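Local coordinates for PHB depolymerase (Penicillium funiculosum, PDB 2D81), which hydrolyses the ester bonds of polyhydroxybutyrate, a bacterial storage polyester, as a secreted fungal depolymerase with a circularly permuted alpha/beta-hydrolase fold, at residues A[132-136]-A[149-153]. Sequence-based numbering, arbitrary orientation.
Sequences GAVHT and CSLST
This contact joins two loops of the alpha/beta-hydrolase fold, one carrying the probable catalytic histidine. Residues 132-136 follow the edge strand 125-130. The loop residues 149-153 lead towards strand 157-159. They run side by side in the same direction, with CA pairs Ala133-Cys149 at 5.5 Å, Val134-Ser150 at 5.7 Å and His135-Ser152 at 5.5 Å. Gly132 has positive phi (93/-12); Ala133 to Thr136 are extended. Cys149 and Ser150 have psi near zero, and Leu151 and Ser152 are extended.

Val134 (chi1 m) points at the other loop and packs on its backbone: CG1 lies 3.7 Å from Ser150 O and CG2 3.6 Å from Ser152 N. Cys149 (chi1 t), disulfide-bonded to Cys160, makes an apolar contact, with SG 3.5 Å from Ala133 CB; SG also lies 4.0 Å from Thr136 CG2.

His135 (chi1 t, chi2 70°) touches the hydroxybutyrate trimer. Its ND1 hydrogen-bonds Asp101 OD1, consistent with the His-Asp pair of a Ser-His-Asp triad. Its side chain touches Ala19, the engineered alanine that stands in for the probable nucleophilic serine.

Two hydrogen bonds tie the loops together. Val134 N donates to Cys149 O at 3.2 Å. Ser152 (chi1 t) donates from OG to His135 O at 2.8 Å.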
ATOM      1  N   GLY A 132     -13.455 -17.127   4.270  1.00  9.82           N
ATOM      2  CA  GLY A 132     -13.776 -16.912   5.669  1.00 10.94           C
ATOM      3  C   GLY A 132     -13.119 -15.701   6.308  1.00 10.64           C
ATOM      4  O   GLY A 132     -13.497 -15.298   7.410  1.00 11.00           O
ATOM      5  N   ALA A 133     -12.139 -15.115   5.628  1.00 10.04           N
ATOM      6  CA  ALA A 133     -11.433 -13.959   6.171  1.00  9.10           C
ATOM      7  C   ALA A 133     -12.280 -12.696   6.042  1.00  8.64           C
ATOM      8  O   ALA A 133     -12.937 -12.479   5.021  1.00  8.27           O
ATOM      9  CB  ALA A 133     -10.100 -13.773   5.449  1.00 11.00           C
ATOM     10  N   VAL A 134     -12.268 -11.867   7.079  1.00  8.43           N
ATOM     11  CA  VAL A 134     -12.980 -10.596   7.035  1.00  9.17           C
ATOM     12  C   VAL A 134     -12.024  -9.467   6.661  1.00  7.81           C
ATOM     13  O   VAL A 134     -10.924  -9.713   6.157  1.00  8.42           O
ATOM     14  CB  VAL A 134     -13.637 -10.271   8.396  1.00  9.15           C
ATOM     15  CG1 VAL A 134     -14.618 -11.376   8.772  1.00 11.25           C
ATOM     16  CG2 VAL A 134     -12.572 -10.114   9.472  1.00 11.94           C
ATOM     17  N   HIS A 135     -12.443  -8.230   6.909  1.00  8.14           N
ATOM     18  CA  HIS A 135     -11.586  -7.083   6.664  1.00  8.37           C
ATOM     19  C   HIS A 135     -10.480  -6.995   7.717  1.00  7.44           C
ATOM     20  O   HIS A 135     -10.690  -6.490   8.819  1.00  8.07           O
ATOM     21  CB  HIS A 135     -12.409  -5.799   6.683  1.00 11.30           C
ATOM     22  CG  HIS A 135     -11.707  -4.636   6.062  1.00 12.11           C
ATOM     23  ND1 HIS A 135     -11.476  -4.547   4.705  1.00 14.34           N
ATOM     24  CD2 HIS A 135     -11.149  -3.533   6.613  1.00 12.55           C
ATOM     25  CE1 HIS A 135     -10.805  -3.438   4.449  1.00 13.79           C
ATOM     26  NE2 HIS A 135     -10.594  -2.806   5.589  1.00 13.34           N
ATOM     27  N   THR A 136      -9.300  -7.490   7.363  1.00  6.99           N
ATOM     28  CA  THR A 136      -8.170  -7.540   8.278  1.00  7.56           C
ATOM     29  C   THR A 136      -6.944  -7.900   7.444  1.00  7.37           C
ATOM     30  O   THR A 136      -7.086  -8.434   6.340  1.00  7.51           O
ATOM     31  CB  THR A 136      -8.402  -8.621   9.363  1.00  6.74           C
ATOM     32  OG1 THR A 136      -7.431  -8.474  10.406  1.00  8.36           O
ATOM     33  CG2 THR A 136      -8.283 -10.016   8.760  1.00  7.91           C
ATOM     34  N   CYS A 149      -9.308 -13.538  12.726  1.00  8.36           N
ATOM     35  CA  CYS A 149      -9.508 -13.330  11.298  1.00  9.35           C
ATOM     36  C   CYS A 149     -10.992 -13.426  10.944  1.00 10.11           C
ATOM     37  O   CYS A 149     -11.376 -13.187   9.800  1.00 13.60           O
ATOM     38  CB  CYS A 149      -8.710 -14.353  10.476  1.00  9.67           C
ATOM     39  SG  CYS A 149      -8.758 -14.009   8.682  1.00 13.06           S
ATOM     40  N   SER A 150     -11.829 -13.771  11.921  1.00  9.30           N
ATOM     41  CA  SER A 150     -13.269 -13.817  11.683  1.00  9.41           C
ATOM     42  C   SER A 150     -14.013 -12.648  12.327  1.00  9.11           C
ATOM     43  O   SER A 150     -15.240 -12.582  12.261  1.00  8.95           O
ATOM     44  CB  SER A 150     -13.855 -15.140  12.189  1.00 12.50           C
ATOM     45  OG  SER A 150     -13.759 -15.239  13.597  1.00 17.21           O
ATOM     46  N   LEU A 151     -13.275 -11.728  12.944  1.00  8.28           N
ATOM     47  CA  LEU A 151     -13.880 -10.524  13.518  1.00  7.62           C
ATOM     48  C   LEU A 151     -13.076  -9.272  13.165  1.00  9.16           C
ATOM     49  O   LEU A 151     -11.921  -9.126  13.573  1.00  7.12           O
ATOM     50  CB  LEU A 151     -13.979 -10.650  15.043  1.00  8.58           C
ATOM     51  CG  LEU A 151     -14.660  -9.480  15.763  1.00  7.77           C
ATOM     52  CD1 LEU A 151     -16.126  -9.419  15.359  1.00  8.91           C
ATOM     53  CD2 LEU A 151     -14.529  -9.651  17.274  1.00  9.46           C
ATOM     54  N   SER A 152     -13.693  -8.365  12.413  1.00  8.64           N
ATOM     55  CA  SER A 152     -12.999  -7.159  11.972  1.00  8.57           C
ATOM     56  C   SER A 152     -13.015  -6.093  13.063  1.00  8.41           C
ATOM     57  O   SER A 152     -14.029  -5.432  13.287  1.00  9.18           O
ATOM     58  CB  SER A 152     -13.648  -6.607  10.699  1.00  8.94           C
ATOM     59  OG  SER A 152     -12.902  -5.520  10.178  1.00  9.13           O
ATOM     60  N   THR A 153     -11.878  -5.934  13.731  1.00  7.41           N
ATOM     61  CA  THR A 153     -11.730  -4.954  14.801  1.00  8.82           C
ATOM     62  C   THR A 153     -10.235  -4.703  15.020  1.00  7.19           C
ATOM     63  O   THR A 153      -9.398  -5.480  14.551  1.00  7.38           O
ATOM     64  CB  THR A 153     -12.386  -5.473  16.109  1.00  9.71           C
ATOM     65  OG1 THR A 153     -12.372  -4.443  17.104  1.00  9.76           O
ATOM     66  CG2 THR A 153     -11.643  -6.690  16.634  1.00 10.28           C
TER